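Local coordinates for manganese-binding protein (Chlamydia trachomatis, PDB 6NSI) that binds iron, manganese and nickel ions, preferring ferrous iron, and delivers them to the membrane permease of an ABC importer, at residues V225-D230 against R251-P256; S51-C56 against K76-G81; S16-D21 against E130-N135; D147-R152 against T269-V274. All blocks are in the same frame, centred on the assembly; numbering follows the deposited sequence.

Interaction 1 (V225-D230 against R251-P256); sequences VVFLED and RLAKSP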
loop_
_atom_site.group_PDB
_atom_site.type_symbol
_atom_site.label_atom_id
_atom_site.label_comp_id
_atom_site.label_asym_id
_atom_site.label_seq_id
_atom_site.Cartn_x
_atom_site.Cartn_y
_atom_site.Cartn_z
ATOM N N VAL A 225 3.648 14.211 16.151
ATOM C CA VAL A 225 4.348 12.968 15.885
ATOM C C VAL A 225 4.431 12.754 14.375
ATOM O O VAL A 225 3.530 13.133 13.618
ATOM C CB VAL A 225 3.645 11.788 16.608
ATOM C CG1 VAL A 225 2.167 11.802 16.296
ATOM C CG2 VAL A 225 4.295 10.454 16.252
ATOM N N VAL A 226 5.544 12.155 13.941
ATOM C CA VAL A 226 5.770 11.793 12.550
ATOM C C VAL A 226 6.105 10.304 12.508
ATOM O O VAL A 226 6.562 9.725 13.491
ATOM C CB VAL A 226 6.898 12.644 11.930
ATOM C CG1 VAL A 226 6.591 14.134 12.101
ATOM C CG2 VAL A 226 8.232 12.318 12.601
ATOM N N PHE A 227 5.902 9.684 11.348
ATOM C CA PHE A 227 5.963 8.229 11.240
ATOM C C PHE A 227 7.099 7.785 10.319
ATOM O O PHE A 227 7.034 7.992 9.104
ATOM C CB PHE A 227 4.632 7.673 10.736
ATOM C CG PHE A 227 3.476 7.925 11.671
ATOM C CD1 PHE A 227 2.776 9.135 11.626
ATOM C CD2 PHE A 227 3.086 6.954 12.593
ATOM C CE1 PHE A 227 1.687 9.366 12.478
ATOM C CE2 PHE A 227 1.982 7.184 13.465
ATOM C CZ PHE A 227 1.300 8.384 13.403
ATOM N N LEU A 228 8.085 7.104 10.894
ATOM C CA LEU A 228 9.091 6.377 10.126
ATOM C C LEU A 228 8.464 5.180 9.436
ATOM O O LEU A 228 7.465 4.634 9.901
ATOM C CB LEU A 228 10.202 5.877 11.051
ATOM C CG LEU A 228 10.906 6.983 11.834
ATOM C CD1 LEU A 228 11.709 6.377 12.981
ATOM C CD2 LEU A 228 11.817 7.721 10.894
ATOM N N GLU A 229 9.084 4.754 8.326
ATOM C CA GLU A 229 8.668 3.561 7.600
ATOM C C GLU A 229 9.801 2.551 7.569
ATOM O O GLU A 229 10.971 2.909 7.393
ATOM C CB GLU A 229 8.237 3.865 6.153
ATOM C CG GLU A 229 7.111 4.885 6.049
ATOM C CD GLU A 229 7.070 5.568 4.691
ATOM O OE1 GLU A 229 7.534 4.953 3.699
ATOM O OE2 GLU A 229 6.564 6.714 4.617
ATOM N N ASP A 230 9.407 1.292 7.675
ATOM C CA ASP A 230 10.350 0.157 7.611
ATOM C C ASP A 230 11.011 0.232 6.245
ATOM O O ASP A 230 10.339 0.579 5.300
ATOM C CB ASP A 230 9.607 -1.169 7.689
ATOM C CG ASP A 230 10.517 -2.362 7.887
ATOM O OD1 ASP A 230 11.109 -2.448 8.926
ATOM O OD2 ASP A 230 10.621 -3.155 6.991
ATOM N N ARG A 251 7.938 14.339 17.962
ATOM C CA ARG A 251 8.600 13.076 18.233
ATOM C C ARG A 251 8.384 12.139 17.056
ATOM O O ARG A 251 7.529 12.371 16.197
ATOM C CB ARG A 251 8.061 12.438 19.510
ATOM C CG ARG A 251 6.577 12.121 19.389
ATOM C CD ARG A 251 5.928 11.812 20.720
ATOM N NE ARG A 251 4.733 11.002 20.507
ATOM C CZ ARG A 251 3.498 11.487 20.421
ATOM N NH1 ARG A 251 3.269 12.802 20.546
ATOM N NH2 ARG A 251 2.486 10.652 20.211
ATOM N N LEU A 252 9.174 11.069 17.029
ATOM C CA LEU A 252 8.980 9.961 16.103
ATOM C C LEU A 252 7.995 8.974 16.711
ATOM O O LEU A 252 8.011 8.739 17.923
ATOM C CB LEU A 252 10.306 9.247 15.810
ATOM C CG LEU A 252 11.548 10.025 15.359
ATOM C CD1 LEU A 252 12.795 9.147 15.506
ATOM C CD2 LEU A 252 11.412 10.520 13.911
ATOM N N ALA A 253 7.140 8.394 15.870
ATOM C CA ALA A 253 6.231 7.370 16.361
ATOM C C ALA A 253 7.029 6.195 16.907
ATOM O O ALA A 253 8.165 5.946 16.495
ATOM C CB ALA A 253 5.284 6.912 15.252
ATOM N N LYS A 254 6.433 5.479 17.864
ATOM C CA LYS A 254 7.145 4.380 18.508
ATOM C C LYS A 254 7.471 3.277 17.507
ATOM O O LYS A 254 8.638 2.913 17.322
ATOM C CB LYS A 254 6.319 3.832 19.672
ATOM C CG LYS A 254 6.555 4.529 21.009
ATOM C CD LYS A 254 7.934 4.187 21.593
ATOM C CE LYS A 254 8.617 5.430 22.151
ATOM N NZ LYS A 254 10.082 5.409 21.910
ATOM N N SER A 255 6.437 2.739 16.821
ATOM C CA SER A 255 6.644 1.661 15.860
ATOM C C SER A 255 6.651 2.195 14.435
ATOM O O SER A 255 5.924 3.141 14.122
ATOM C CB SER A 255 5.542 0.597 15.962
ATOM O OG SER A 255 5.190 0.339 17.307
ATOM N N PRO A 256 7.433 1.576 13.549
ATOM C CA PRO A 256 7.460 2.026 12.153
ATOM C C PRO A 256 6.201 1.587 11.426
ATOM O O PRO A 256 5.549 0.606 11.797
ATOM C CB PRO A 256 8.712 1.344 11.578
ATOM C CG PRO A 256 8.886 0.106 12.404
ATOM C CD PRO A 256 8.325 0.421 13.788
HETATM O O HOH W 1 6.160 5.204 12.441
HETATM O O HOH W 2 8.107 5.921 13.582
#
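Val-225 and Val-226 pair with Arg-251 and Leu-252 as two short parallel strands, in the half of this solute-binding protein that supplies the iron ligands His-168 and Asp-260. Two backbone bonds hold the pair. Val-226 N donates to Arg-251 O at 3.0 Å, and Ala-253 N donates to Val-226 O at 2.8 Å. Beyond Ala-253 two waters bridge the gap between the chains. One donates to both Leu-228 O and Ser-255 O. The other accepts from Leu-228 N and donates to Ala-253 O. The chains close again where Pro-256 CA meets Leu-228 O at 3.4 Å.

Side chains cover both faces of the pair. On the Val-225 face, the guanidinium of Arg-251 lies flat against the valine, with Val-225 CB over its centre, 3.8 Å above the plane. Arg-251 CG sits between its own backbone N and carbonyl carbon (chi1 62°), and the chain runs extended from there to NE. Arg-251 NH2 forms a salt bridge with Glu-280. Ala-253 CB meets Phe-227 CD2 at 3.5 Å, oblique to the ring, and Val-225 CG2 lies 3.8 Å from the same Ala-253 CB. On the other face the two leucines meet through methyl groups, Leu-228 CD1 to Leu-252 CD1 at 3.9 Å. Val-226 CG2 reaches Leu-252 CD2 at the same distance.

Further along, Glu-229 OE1 accepts from His-168 ND1, a second-shell bond that probably helps to orient this iron ligand. Helix 235-242 packs on Val-226, Leu-228 and Leu-252. Helix 266-280 covers Phe-227 and Ala-253, and strand 164-165 lies against Val-226 and Phe-227.

Interaction 2 (S51-C56 against K76-G81); sequences SQLIFC and KVVDLG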
loop_
_atom_site.group_PDB
_atom_site.type_symbol
_atom_site.label_atom_id
_atom_site.label_comp_id
_atom_site.label_asym_id
_atom_site.label_seq_id
_atom_site.Cartn_x
_atom_site.Cartn_y
_atom_site.Cartn_z
ATOM N N SER A 51 5.773 -20.067 -14.086
ATOM C CA SER A 51 4.497 -19.684 -13.497
ATOM C C SER A 51 3.368 -19.673 -14.524
ATOM O O SER A 51 3.587 -19.526 -15.729
ATOM C CB SER A 51 4.613 -18.311 -12.841
ATOM O OG SER A 51 5.259 -18.440 -11.590
ATOM N N GLN A 52 2.139 -19.832 -14.026
ATOM C CA GLN A 52 0.958 -19.815 -14.886
ATOM C C GLN A 52 0.324 -18.436 -14.981
ATOM O O GLN A 52 -0.346 -18.135 -15.979
ATOM C CB GLN A 52 -0.099 -20.805 -14.382
ATOM C CG GLN A 52 0.343 -22.265 -14.345
ATOM C CD GLN A 52 0.837 -22.779 -15.688
ATOM O OE1 GLN A 52 0.223 -22.527 -16.730
ATOM N NE2 GLN A 52 1.953 -23.505 -15.668
ATOM N N LEU A 53 0.503 -17.613 -13.950
ATOM C CA LEU A 53 -0.065 -16.276 -13.865
ATOM C C LEU A 53 0.936 -15.411 -13.115
ATOM O O LEU A 53 1.580 -15.889 -12.177
ATOM C CB LEU A 53 -1.414 -16.274 -13.130
ATOM C CG LEU A 53 -2.664 -16.860 -13.796
ATOM C CD1 LEU A 53 -3.818 -16.917 -12.796
ATOM C CD2 LEU A 53 -3.042 -16.044 -15.020
ATOM N N ILE A 54 1.069 -14.151 -13.535
ATOM C CA ILE A 54 1.944 -13.169 -12.879
ATOM C C ILE A 54 1.082 -11.994 -12.446
ATOM O O ILE A 54 0.605 -11.223 -13.290
ATOM C CB ILE A 54 3.070 -12.690 -13.795
ATOM C CG1 ILE A 54 3.971 -13.861 -14.191
ATOM C CG2 ILE A 54 3.866 -11.579 -13.111
ATOM C CD1 ILE A 54 4.980 -13.511 -15.277
ATOM N N PHE A 55 0.905 -11.839 -11.136
ATOM C CA PHE A 55 0.041 -10.802 -10.583
ATOM C C PHE A 55 0.862 -9.546 -10.270
ATOM O O PHE A 55 1.788 -9.588 -9.451
ATOM C CB PHE A 55 -0.674 -11.329 -9.338
ATOM C CG PHE A 55 -1.827 -12.250 -9.646
ATOM C CD1 PHE A 55 -1.698 -13.623 -9.484
ATOM C CD2 PHE A 55 -3.041 -11.741 -10.090
ATOM C CE1 PHE A 55 -2.763 -14.476 -9.763
ATOM C CE2 PHE A 55 -4.114 -12.592 -10.370
ATOM C CZ PHE A 55 -3.970 -13.955 -10.208
ATOM N N CYS A 56 0.526 -8.441 -10.943
ATOM C CA CYS A 56 1.193 -7.151 -10.815
ATOM C C CYS A 56 0.255 -6.115 -10.222
ATOM O O CYS A 56 -0.970 -6.188 -10.385
ATOM C CB CYS A 56 1.666 -6.628 -12.169
ATOM S SG CYS A 56 2.720 -7.779 -13.023
ATOM N N LYS A 76 0.750 -13.759 -19.394
ATOM C CA LYS A 76 0.561 -14.207 -18.016
ATOM C C LYS A 76 0.231 -13.070 -17.052
ATOM O O LYS A 76 -0.197 -13.344 -15.927
ATOM C CB LYS A 76 1.816 -14.908 -17.494
ATOM C CG LYS A 76 2.215 -16.144 -18.244
ATOM C CD LYS A 76 3.479 -16.747 -17.667
ATOM C CE LYS A 76 3.849 -18.000 -18.444
ATOM N NZ LYS A 76 5.160 -18.573 -18.029
ATOM N N VAL A 77 0.443 -11.811 -17.436
ATOM C CA VAL A 77 0.346 -10.712 -16.473
ATOM C C VAL A 77 -1.116 -10.380 -16.200
ATOM O O VAL A 77 -1.907 -10.174 -17.131
ATOM C CB VAL A 77 1.110 -9.472 -16.967
ATOM C CG1 VAL A 77 0.769 -8.285 -16.104
ATOM C CG2 VAL A 77 2.619 -9.724 -16.943
ATOM N N VAL A 78 -1.473 -10.352 -14.918
ATOM C CA VAL A 78 -2.726 -9.790 -14.428
ATOM C C VAL A 78 -2.382 -8.446 -13.790
ATOM O O VAL A 78 -1.718 -8.403 -12.748
ATOM C CB VAL A 78 -3.409 -10.722 -13.417
ATOM C CG1 VAL A 78 -4.609 -10.022 -12.794
ATOM C CG2 VAL A 78 -3.811 -12.048 -14.071
ATOM N N ASP A 79 -2.799 -7.348 -14.430
ATOM C CA ASP A 79 -2.517 -5.985 -13.967
ATOM C C ASP A 79 -3.684 -5.534 -13.094
ATOM O O ASP A 79 -4.686 -4.996 -13.575
ATOM C CB ASP A 79 -2.295 -5.048 -15.151
ATOM C CG ASP A 79 -1.831 -3.652 -14.729
ATOM O OD1 ASP A 79 -2.264 -3.162 -13.667
ATOM O OD2 ASP A 79 -1.049 -3.037 -15.482
ATOM N N LEU A 80 -3.542 -5.738 -11.785
ATOM C CA LEU A 80 -4.667 -5.526 -10.877
ATOM C C LEU A 80 -5.143 -4.074 -10.894
ATOM O O LEU A 80 -6.352 -3.815 -10.899
ATOM C CB LEU A 80 -4.279 -5.967 -9.464
ATOM C CG LEU A 80 -4.037 -7.476 -9.319
ATOM C CD1 LEU A 80 -3.298 -7.816 -8.026
ATOM C CD2 LEU A 80 -5.369 -8.242 -9.404
ATOM N N GLY A 81 -4.211 -3.115 -10.911
ATOM C CA GLY A 81 -4.604 -1.711 -10.926
ATOM C C GLY A 81 -5.292 -1.296 -12.214
ATOM O O GLY A 81 -6.217 -0.476 -12.200
#
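Strands 54-56 and 77-79 are the two parallel strands of a beta-alpha-beta unit, joined in the chain by helix 65-71. Their axes cross at -23°. Four backbone bonds form the ladder, beginning with Ile-54 N to Lys-76 O at 2.8 Å. Val-78 N then donates to Ile-54 O, and Cys-56 N to Val-78 O. The last bond, Leu-80 N to Cys-56 O at 3.0 Å, carries the ladder into the first turn of helix 80-85. Asp-79 is the N-cap of that helix, and its OD1 accepts from Gln-82 N.

Lys-76 stretches back past Ile-54 with every torsion beyond CG anti (chi2 179°). Its NZ donates to Ser-51 O at 2.9 Å, in the carbonyl plane, and also to Met-48 O. On one face Phe-55 and Val-78 lie side by side and point the same way. Phe-55 CD2 is 3.5 Å from Val-78 CB, which approaches the ring obliquely. Leu-53 CD2 touches Val-78 CG2 more loosely, at 4.2 Å. On the other face Cys-56 SG meets Val-77 CG1 at 3.7 Å.

Strand 3-6 continues the sheet beyond strand 54-56, while strand 77-79 is one edge of this sheet within the chain. Helices 9-19 and 107-124 cover the Phe-55 face, and both also touch Leu-80.

Interaction 3 (S16-D21 against E130-N135); sequences SRITGD and EDFQKN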
loop_
_atom_site.group_PDB
_atom_site.type_symbol
_atom_site.label_atom_id
_atom_site.label_comp_id
_atom_site.label_asym_id
_atom_site.label_seq_id
_atom_site.Cartn_x
_atom_site.Cartn_y
_atom_site.Cartn_z
ATOM N N SER A 16 -2.648 -16.325 -2.143
ATOM C CA SER A 16 -2.469 -17.593 -1.442
ATOM C C SER A 16 -3.700 -17.969 -0.631
ATOM O O SER A 16 -3.968 -19.162 -0.432
ATOM C CB SER A 16 -1.240 -17.522 -0.533
ATOM O OG SER A 16 -0.079 -17.210 -1.288
ATOM N N ARG A 17 -4.453 -16.971 -0.153
ATOM C CA ARG A 17 -5.676 -17.246 0.595
ATOM C C ARG A 17 -6.783 -17.755 -0.319
ATOM O O ARG A 17 -7.588 -18.593 0.095
ATOM C CB ARG A 17 -6.144 -15.990 1.346
ATOM C CG ARG A 17 -5.522 -15.782 2.737
ATOM C CD ARG A 17 -6.199 -16.656 3.799
ATOM N NE ARG A 17 -7.265 -15.978 4.548
ATOM C CZ ARG A 17 -8.567 -16.253 4.433
ATOM N NH1 ARG A 17 -8.988 -17.183 3.580
ATOM N NH2 ARG A 17 -9.457 -15.590 5.167
ATOM N N ILE A 18 -6.845 -17.257 -1.554
ATOM C CA ILE A 18 -7.839 -17.762 -2.495
ATOM C C ILE A 18 -7.515 -19.191 -2.904
ATOM O O ILE A 18 -8.410 -20.035 -2.991
ATOM C CB ILE A 18 -7.938 -16.847 -3.726
ATOM C CG1 ILE A 18 -8.489 -15.481 -3.334
ATOM C CG2 ILE A 18 -8.812 -17.498 -4.805
ATOM C CD1 ILE A 18 -8.309 -14.445 -4.419
ATOM N N THR A 19 -6.238 -19.491 -3.164
ATOM C CA THR A 19 -5.883 -20.798 -3.714
ATOM C C THR A 19 -5.665 -21.867 -2.654
ATOM O O THR A 19 -5.894 -23.049 -2.935
ATOM C CB THR A 19 -4.619 -20.717 -4.584
ATOM O OG1 THR A 19 -3.497 -20.271 -3.806
ATOM C CG2 THR A 19 -4.826 -19.797 -5.779
ATOM N N GLY A 20 -5.236 -21.485 -1.453
ATOM C CA GLY A 20 -4.821 -22.469 -0.471
ATOM C C GLY A 20 -3.833 -23.477 -1.032
ATOM O O GLY A 20 -2.901 -23.135 -1.766
ATOM N N ASP A 21 -3.964 -24.731 -0.647
ATOM C CA ASP A 21 -2.996 -25.792 -1.032
ATOM C C ASP A 21 -2.980 -26.142 -2.524
ATOM O O ASP A 21 -1.970 -26.690 -2.933
ATOM C CB ASP A 21 -3.385 -27.112 -0.362
ATOM C CG ASP A 21 -2.528 -27.490 0.824
ATOM O OD1 ASP A 21 -1.976 -26.589 1.445
ATOM O OD2 ASP A 21 -2.440 -28.688 1.122
ATOM N N GLU A 130 -14.386 -23.696 -7.548
ATOM C CA GLU A 130 -15.278 -23.837 -6.408
ATOM C C GLU A 130 -14.558 -23.660 -5.077
ATOM O O GLU A 130 -15.007 -22.875 -4.233
ATOM C CB GLU A 130 -15.967 -25.204 -6.513
ATOM C CG GLU A 130 -16.878 -25.274 -7.746
ATOM C CD GLU A 130 -16.385 -26.259 -8.810
ATOM O OE1 GLU A 130 -17.220 -27.039 -9.324
ATOM O OE2 GLU A 130 -15.172 -26.241 -9.136
ATOM N N ASP A 131 -13.436 -24.353 -4.877
ATOM C CA ASP A 131 -12.619 -24.083 -3.698
ATOM C C ASP A 131 -12.078 -22.659 -3.729
ATOM O O ASP A 131 -12.091 -21.953 -2.710
ATOM C CB ASP A 131 -11.480 -25.093 -3.604
ATOM C CG ASP A 131 -11.819 -26.265 -2.700
ATOM O OD1 ASP A 131 -10.881 -26.899 -2.171
ATOM O OD2 ASP A 131 -13.029 -26.546 -2.520
ATOM N N PHE A 132 -11.629 -22.212 -4.904
ATOM C CA PHE A 132 -11.145 -20.844 -5.052
ATOM C C PHE A 132 -12.201 -19.843 -4.610
ATOM O O PHE A 132 -11.903 -18.886 -3.886
ATOM C CB PHE A 132 -10.749 -20.581 -6.506
ATOM C CG PHE A 132 -9.409 -21.134 -6.878
ATOM C CD1 PHE A 132 -8.718 -21.970 -6.009
ATOM C CD2 PHE A 132 -8.835 -20.818 -8.105
ATOM C CE1 PHE A 132 -7.473 -22.485 -6.358
ATOM C CE2 PHE A 132 -7.598 -21.323 -8.457
ATOM C CZ PHE A 132 -6.915 -22.156 -7.582
ATOM N N GLN A 133 -13.447 -20.055 -5.040
ATOM C CA GLN A 133 -14.496 -19.084 -4.763
ATOM C C GLN A 133 -14.861 -19.078 -3.285
ATOM O O GLN A 133 -15.025 -18.006 -2.688
ATOM C CB GLN A 133 -15.718 -19.374 -5.628
ATOM C CG GLN A 133 -16.766 -18.292 -5.565
ATOM C CD GLN A 133 -16.203 -16.928 -5.897
ATOM O OE1 GLN A 133 -15.772 -16.679 -7.028
ATOM N NE2 GLN A 133 -16.198 -16.032 -4.911
ATOM N N LYS A 134 -14.968 -20.268 -2.681
ATOM C CA LYS A 134 -15.212 -20.381 -1.246
ATOM C C LYS A 134 -14.210 -19.559 -0.443
ATOM O O LYS A 134 -14.589 -18.783 0.445
ATOM C CB LYS A 134 -15.144 -21.851 -0.821
ATOM C CG LYS A 134 -16.084 -22.218 0.324
ATOM C CD LYS A 134 -17.481 -21.649 0.091
ATOM C CE LYS A 134 -18.565 -22.551 0.677
ATOM N NZ LYS A 134 -19.817 -21.801 0.987
ATOM N N ASN A 135 -12.918 -19.741 -0.733
ATOM C CA ASN A 135 -11.872 -19.023 -0.006
ATOM C C ASN A 135 -11.911 -17.530 -0.298
ATOM O O ASN A 135 -11.658 -16.711 0.594
ATOM C CB ASN A 135 -10.504 -19.587 -0.367
ATOM C CG ASN A 135 -10.453 -21.084 -0.247
ATOM O OD1 ASN A 135 -11.364 -21.701 0.313
ATOM N ND2 ASN A 135 -9.392 -21.688 -0.783
#
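Asn-135 meets the last turn of helix 9-19 through CB, CG and ND2. Asn-135 CB lies 3.1 Å from Arg-17 O and also faces Ile-18 O. CG follows, anti to its own carbonyl carbon (chi1 -50°), and stays close to both of those oxygens. At the tip, Asn-135 ND2 donates to Ile-18 O at 2.9 Å. The bond is bent, with an N-H...O angle of 138°. The donor stands well above the carbonyl plane, and the oxygen is itself tilted from the plane of the amide.

One turn earlier on helix 129-154, Phe-132 packs on the same chain end. Its ring carbon CE1 is 3.5 Å from Thr-19 CA. Thr-19 CG2 makes an off-centre CH-pi contact, 4.1 Å from the centroid of the Phe-132 ring. The side chains of Ile-18 and Phe-132 cross at about a right angle, and Ile-18 CG2 lies 4.0 Å from Phe-132 CB. Thr-19 OG1 turns to Asn-25, and Arg-17 forms a salt bridge with Glu-142 further along helix 129-154. Helix 107-124 touches Ile-18 and Thr-19.

Gly-20 leaves the helix with positive phi (50°). Carbonyls in a last helical turn tend to lack the usual amide partner four residues on. Ile-18 O receives the Asn-135 amide and a CA-H...O contact from Phe-132 CA at 3.5 Å, while the Phe-132 ring covers Thr-19 CA, CB and CG2.

Interaction 4 (D147-R152 against T269-V274); sequences DRWAAR and TFQHNV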
loop_
_atom_site.group_PDB
_atom_site.type_symbol
_atom_site.label_atom_id
_atom_site.label_comp_id
_atom_site.label_asym_id
_atom_site.label_seq_id
_atom_site.Cartn_x
_atom_site.Cartn_y
_atom_site.Cartn_z
ATOM N N ASP A 147 -12.002 -3.466 7.038
ATOM C CA ASP A 147 -12.191 -2.087 6.592
ATOM C C ASP A 147 -13.091 -1.305 7.548
ATOM O O ASP A 147 -12.789 -0.155 7.893
ATOM C CB ASP A 147 -12.756 -2.085 5.166
ATOM C CG ASP A 147 -13.022 -0.693 4.648
ATOM O OD1 ASP A 147 -12.048 0.079 4.462
ATOM O OD2 ASP A 147 -14.206 -0.360 4.450
ATOM N N ARG A 148 -14.206 -1.908 7.975
ATOM C CA ARG A 148 -15.070 -1.267 8.962
ATOM C C ARG A 148 -14.312 -0.994 10.252
ATOM O O ARG A 148 -14.441 0.088 10.841
ATOM C CB ARG A 148 -16.297 -2.148 9.256
ATOM C CG ARG A 148 -17.398 -2.101 8.206
ATOM C CD ARG A 148 -18.708 -2.754 8.700
ATOM N NE ARG A 148 -18.534 -4.155 9.088
ATOM C CZ ARG A 148 -18.517 -5.183 8.237
ATOM N NH1 ARG A 148 -18.657 -4.982 6.929
ATOM N NH2 ARG A 148 -18.349 -6.421 8.695
ATOM N N TRP A 149 -13.545 -1.985 10.725
ATOM C CA TRP A 149 -12.750 -1.817 11.939
ATOM C C TRP A 149 -11.771 -0.654 11.808
ATOM O O TRP A 149 -11.611 0.142 12.742
ATOM C CB TRP A 149 -11.994 -3.109 12.254
ATOM C CG TRP A 149 -10.929 -2.918 13.305
ATOM C CD1 TRP A 149 -11.112 -2.849 14.660
ATOM C CD2 TRP A 149 -9.522 -2.748 13.082
ATOM N NE1 TRP A 149 -9.906 -2.666 15.295
ATOM C CE2 TRP A 149 -8.913 -2.595 14.350
ATOM C CE3 TRP A 149 -8.718 -2.719 11.934
ATOM C CZ2 TRP A 149 -7.530 -2.405 14.506
ATOM C CZ3 TRP A 149 -7.345 -2.544 12.083
ATOM C CH2 TRP A 149 -6.763 -2.388 13.365
ATOM N N ALA A 150 -11.096 -0.550 10.660
ATOM C CA ALA A 150 -10.136 0.538 10.450
ATOM C C ALA A 150 -10.838 1.891 10.467
ATOM O O ALA A 150 -10.410 2.823 11.161
ATOM C CB ALA A 150 -9.390 0.334 9.128
ATOM N N ALA A 151 -11.941 2.005 9.714
ATOM C CA ALA A 151 -12.650 3.273 9.632
ATOM C C ALA A 151 -13.146 3.701 11.003
ATOM O O ALA A 151 -13.032 4.872 11.376
ATOM C CB ALA A 151 -13.807 3.155 8.641
ATOM N N ARG A 152 -13.661 2.750 11.786
ATOM C CA ARG A 152 -14.152 3.074 13.120
ATOM C C ARG A 152 -13.014 3.482 14.047
ATOM O O ARG A 152 -13.131 4.475 14.780
ATOM C CB ARG A 152 -14.929 1.884 13.697
ATOM C CG ARG A 152 -16.363 1.747 13.159
ATOM C CD ARG A 152 -16.867 0.292 13.195
ATOM N NE ARG A 152 -16.087 -0.527 14.131
ATOM C CZ ARG A 152 -15.795 -1.822 13.965
ATOM N NH1 ARG A 152 -16.211 -2.484 12.887
ATOM N NH2 ARG A 152 -15.070 -2.459 14.884
ATOM N N THR A 269 -0.196 -6.585 8.918
ATOM C CA THR A 269 0.519 -5.332 8.680
ATOM C C THR A 269 -0.451 -4.156 8.597
ATOM O O THR A 269 -0.220 -3.104 9.207
ATOM C CB THR A 269 1.346 -5.433 7.397
ATOM O OG1 THR A 269 2.320 -6.473 7.540
ATOM C CG2 THR A 269 2.066 -4.110 7.147
ATOM N N PHE A 270 -1.543 -4.323 7.842
ATOM C CA PHE A 270 -2.604 -3.320 7.809
ATOM C C PHE A 270 -3.111 -3.024 9.217
ATOM O O PHE A 270 -3.252 -1.857 9.614
ATOM C CB PHE A 270 -3.741 -3.806 6.900
ATOM C CG PHE A 270 -4.933 -2.879 6.859
ATOM C CD1 PHE A 270 -4.952 -1.793 5.993
ATOM C CD2 PHE A 270 -6.047 -3.112 7.676
ATOM C CE1 PHE A 270 -6.046 -0.943 5.945
ATOM C CE2 PHE A 270 -7.159 -2.268 7.632
ATOM C CZ PHE A 270 -7.158 -1.181 6.767
ATOM N N GLN A 271 -3.366 -4.076 10.002
ATOM C CA GLN A 271 -3.806 -3.875 11.380
ATOM C C GLN A 271 -2.776 -3.075 12.173
ATOM O O GLN A 271 -3.127 -2.106 12.863
ATOM C CB GLN A 271 -4.075 -5.218 12.054
ATOM C CG GLN A 271 -5.218 -6.001 11.415
ATOM C CD GLN A 271 -5.461 -7.356 12.075
ATOM O OE1 GLN A 271 -4.546 -8.174 12.212
ATOM N NE2 GLN A 271 -6.705 -7.597 12.486
ATOM N N HIS A 272 -1.495 -3.463 12.082
ATOM C CA HIS A 272 -0.450 -2.747 12.810
ATOM C C HIS A 272 -0.403 -1.274 12.414
ATOM O O HIS A 272 -0.249 -0.394 13.276
ATOM C CB HIS A 272 0.919 -3.393 12.569
ATOM C CG HIS A 272 2.067 -2.532 13.006
ATOM N ND1 HIS A 272 2.696 -2.690 14.226
ATOM C CD2 HIS A 272 2.678 -1.483 12.399
ATOM C CE1 HIS A 272 3.653 -1.785 14.342
ATOM N NE2 HIS A 272 3.657 -1.036 13.251
ATOM N N ASN A 273 -0.501 -0.988 11.108
ATOM C CA ASN A 273 -0.475 0.397 10.648
ATOM C C ASN A 273 -1.633 1.186 11.244
ATOM O O ASN A 273 -1.457 2.326 11.684
ATOM C CB ASN A 273 -0.536 0.449 9.123
ATOM C CG ASN A 273 0.818 0.190 8.467
ATOM O OD1 ASN A 273 1.870 0.228 9.117
ATOM N ND2 ASN A 273 0.794 -0.057 7.171
ATOM N N VAL A 274 -2.829 0.589 11.259
ATOM C CA VAL A 274 -3.995 1.298 11.781
ATOM C C VAL A 274 -3.856 1.520 13.281
ATOM O O VAL A 274 -4.148 2.609 13.786
ATOM C CB VAL A 274 -5.286 0.530 11.426
ATOM C CG1 VAL A 274 -6.483 1.096 12.203
ATOM C CG2 VAL A 274 -5.539 0.605 9.917
#
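Trp-149 and Val-274 reach toward each other tip to tip between two helices, with Trp-149 CH2 3.7 Å from Val-274 CG1. The tryptophan CG is anti to its backbone N (chi1 167°), which starts the indole toward helix 266-280. At the edge of the indole, in its plane, lies the backbone oxygen of Gln-271, also 3.7 Å from Trp-149 CH2. The Gln-271 side chain runs past the same end of the ring, its CG 4.1 Å from Trp-149 CZ3. Beside the tryptophan, Ala-150 CB touches Phe-270 CZ at 3.6 Å and Val-274 CG2 at 3.9 Å. That valine methyl also lies over one face of the Phe-270 ring, toward its rim.

The two segments run nearly parallel, 11° apart, with axes 10.7 Å from each other at closest approach. Helix 129-154 is probably the long helix that links the two lobes in solute-binding proteins of family 9. Here it packs against the C-terminal helix 266-280. No hydrogen bond crosses between the segments.

Farther out, Trp-149 NE1 donates to Leu-286 O in the C-terminal tail. Tyr-178 of helix 172-178 packs on Ala-150 and Phe-270, and Phe-174 of that helix on Val-274. Met-107 touches Phe-270 from helix 107-124.

Helix 129-154 serves interaction 3 near its start and interaction 4 near its end, with centres about 24 Å apart. Helix 9-19 carries segment 16-21 of interaction 3 and covers the Phe-55 face of interaction 2. Helix 266-280 likewise carries one side of interaction 4 and covers part of interaction 1; these two touch through His-272 NE2 and Pro-256 O, a probable hydrogen bond. Interactions 2 and 4 are buried, whereas 1 and 3 are partly buried. Interactions 1 and 2 both join parallel strands, on opposite sides of the chain's centre. Interaction 2 has the longer ladder; interaction 1 has two backbone bonds and then water bridges. Interaction 3 combines one side-chain amide bond with apolar and CH-pi contacts. Interaction 4 is mainly apolar.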